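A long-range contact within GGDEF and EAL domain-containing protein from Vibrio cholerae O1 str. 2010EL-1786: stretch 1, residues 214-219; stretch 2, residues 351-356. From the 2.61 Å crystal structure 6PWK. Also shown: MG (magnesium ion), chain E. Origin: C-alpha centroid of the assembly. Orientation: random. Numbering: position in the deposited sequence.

Stretch 1 (214-219) TFHREV
Stretch 2 (351-356) PKYVKL

Residues 214-219 form a strand that continues later in the chain. In the second stretch, Pro351 and Lys352 lie in a loop or turn, and 353-356 form a strand. The two strand axes approach to 10.9 Å, and their N-to-C directions differ by 62°, with a signed crossing angle of -62°. The CA atoms of Phe215 and Tyr353 are 9.7 Å apart, and those of Glu218 and Lys355 are 10.8 Å apart. At these separations the backbones do not hydrogen-bond to each other, so side chains make the whole contact. It buries 254 Å², both sides summed.

Most residues are extended. Arg217, Glu218 and Val219 have phi/psi of -115/117, -77/138 and -97/128; Val354 and Lys355 have -132/121 and -97/117. Phe215 (-67/-57) and Lys352 (-66/-36) depart from this. Each is followed by a very extended residue, His216 at -159/175 and Tyr353 at -148/169. The CA-to-CB bonds of Phe215, His216, Glu218, Lys352, Tyr353 and Lys355 point toward the opposite stretch, while that of Arg217 points away.

The aromatic contacts centre on Tyr353, chi1 p (64°) and chi2 90°. His216, chi1 p (62°) and chi2 -143°, turns its ring edge to the Tyr353 face. The centroids are 4.9 Å apart, the planes meet at 73°, and His216 CE1 is 3.6 Å from Tyr353 CZ. Phe215, chi1 t (-172°) and chi2 87°, makes an offset edge-to-face pair with the same residue. Here the centroids are 5.7 Å apart and the planes meet at 75°. Phe215 CE2 lies 3.7 Å from Tyr353 CD2, an apolar contact. Such arrangements set the slightly positive C-H edge of one ring against the electron-rich face of another.

A looser contact joins Phe215 CZ to Lys352 CG at 4.5 Å. Lys352 is t at all four chi angles, and its aliphatic chain passes the edge of the Phe215 ring.

The polar contacts converge on Lys355 NZ. Its side chain runs t, t, m, t (-163°, 164°, -61°, -176°). Lys355 NZ donates to His216 NE2 at 3.1 Å, near the plane of the imidazole, where the nitrogen lone pair lies. Lys355 NZ also donates to Glu218 OE1 at 3.0 Å, a hydrogen bond reinforced by opposite charges as a salt bridge.

Glu218 is extended, with chi1 t (-178°), chi2 t (173°) and chi3 6°. Glu218 OE2 binds the magnesium ion MG at 2.3 Å, with five further ligand atoms from elsewhere in the structure. One carboxylate thus links the metal to the lysine.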

# COMPACT_ATOMS: atom_id res chain seq x y z
N THR A 214 14.21 30.99 23.25
CA THR A 214 13.17 30.35 22.46
C THR A 214 13.81 29.34 21.51
O THR A 214 14.56 29.72 20.60
CB THR A 214 12.34 31.39 21.71
OG1 THR A 214 11.58 30.76 20.67
CG2 THR A 214 13.24 32.47 21.10
N PHE A 215 13.53 28.06 21.74
CA PHE A 215 14.04 27.01 20.85
C PHE A 215 13.40 27.11 19.47
O PHE A 215 14.10 27.25 18.46
CB PHE A 215 13.79 25.64 21.48
CG PHE A 215 14.46 24.51 20.75
CD1 PHE A 215 15.77 24.15 21.04
CD2 PHE A 215 13.78 23.79 19.78
CE1 PHE A 215 16.38 23.11 20.37
CE2 PHE A 215 14.39 22.75 19.11
CZ PHE A 215 15.69 22.41 19.40
N HIS A 216 12.07 27.05 19.42
CA HIS A 216 11.34 27.29 18.19
C HIS A 216 9.90 27.65 18.56
O HIS A 216 9.50 27.60 19.72
CB HIS A 216 11.39 26.08 17.24
CG HIS A 216 10.77 24.83 17.79
ND1 HIS A 216 11.30 23.58 17.54
CD2 HIS A 216 9.67 24.63 18.55
CE1 HIS A 216 10.55 22.66 18.14
NE2 HIS A 216 9.55 23.28 18.75
N ARG A 217 9.13 28.00 17.54
CA ARG A 217 7.69 28.22 17.67
C ARG A 217 6.97 27.17 16.83
O ARG A 217 7.13 27.14 15.60
CB ARG A 217 7.30 29.63 17.23
CG ARG A 217 7.43 30.68 18.31
CD ARG A 217 7.06 32.06 17.78
NE ARG A 217 8.21 32.95 17.78
CZ ARG A 217 8.58 33.69 18.82
NH1 ARG A 217 7.89 33.64 19.95
NH2 ARG A 217 9.65 34.47 18.73
N GLU A 218 6.18 26.32 17.48
CA GLU A 218 5.41 25.32 16.77
C GLU A 218 4.19 25.95 16.13
O GLU A 218 3.51 26.79 16.73
CB GLU A 218 4.98 24.20 17.72
CG GLU A 218 4.20 23.09 17.04
CD GLU A 218 3.94 21.91 17.95
OE1 GLU A 218 4.26 22.00 19.15
OE2 GLU A 218 3.41 20.88 17.46
N VAL A 219 3.90 25.55 14.89
CA VAL A 219 2.81 26.10 14.10
C VAL A 219 1.60 25.18 14.23
O VAL A 219 1.70 23.97 14.00
CB VAL A 219 3.22 26.28 12.63
CG1 VAL A 219 2.04 26.75 11.80
CG2 VAL A 219 4.39 27.25 12.52
N PRO A 351 17.56 12.71 16.03
CA PRO A 351 16.75 13.91 15.82
C PRO A 351 17.37 15.11 16.52
O PRO A 351 18.12 14.99 17.49
CB PRO A 351 15.40 13.55 16.42
CG PRO A 351 15.71 12.52 17.45
CD PRO A 351 16.87 11.74 16.91
N LYS A 352 17.03 16.30 16.00
CA LYS A 352 17.51 17.53 16.62
C LYS A 352 16.92 17.72 18.01
O LYS A 352 17.59 18.22 18.91
CB LYS A 352 17.19 18.73 15.73
CG LYS A 352 17.74 20.05 16.23
CD LYS A 352 17.41 21.19 15.28
CE LYS A 352 18.17 22.46 15.65
NZ LYS A 352 17.96 23.54 14.65
N TYR A 353 15.66 17.32 18.19
CA TYR A 353 15.00 17.45 19.47
C TYR A 353 14.00 16.31 19.64
O TYR A 353 13.69 15.58 18.69
CB TYR A 353 14.29 18.80 19.61
CG TYR A 353 13.16 19.00 18.63
CD1 TYR A 353 11.86 18.62 18.94
CD2 TYR A 353 13.39 19.58 17.39
CE1 TYR A 353 10.82 18.81 18.05
CE2 TYR A 353 12.36 19.77 16.49
CZ TYR A 353 11.07 19.39 16.82
OH TYR A 353 10.05 19.58 15.93
N VAL A 354 13.50 16.16 20.86
CA VAL A 354 12.41 15.25 21.16
C VAL A 354 11.39 16.01 22.00
O VAL A 354 11.72 16.55 23.06
CB VAL A 354 12.89 13.98 21.90
CG1 VAL A 354 13.62 13.06 20.93
CG2 VAL A 354 13.80 14.34 23.07
N LYS A 355 10.16 16.09 21.50
CA LYS A 355 9.06 16.71 22.23
C LYS A 355 8.28 15.60 22.94
O LYS A 355 7.73 14.72 22.28
CB LYS A 355 8.16 17.50 21.29
CG LYS A 355 7.25 18.49 21.99
CD LYS A 355 6.67 19.51 21.01
CE LYS A 355 7.78 20.32 20.34
NZ LYS A 355 7.23 21.38 19.46
N LEU A 356 8.26 15.65 24.27
CA LEU A 356 7.69 14.57 25.05
C LEU A 356 6.22 14.37 24.74
O LEU A 356 5.51 15.30 24.34
CB LEU A 356 7.86 14.85 26.55
CG LEU A 356 9.27 14.72 27.12
CD1 LEU A 356 9.31 15.26 28.54
CD2 LEU A 356 9.72 13.27 27.09
MG MG E . 3.58 18.59 17.49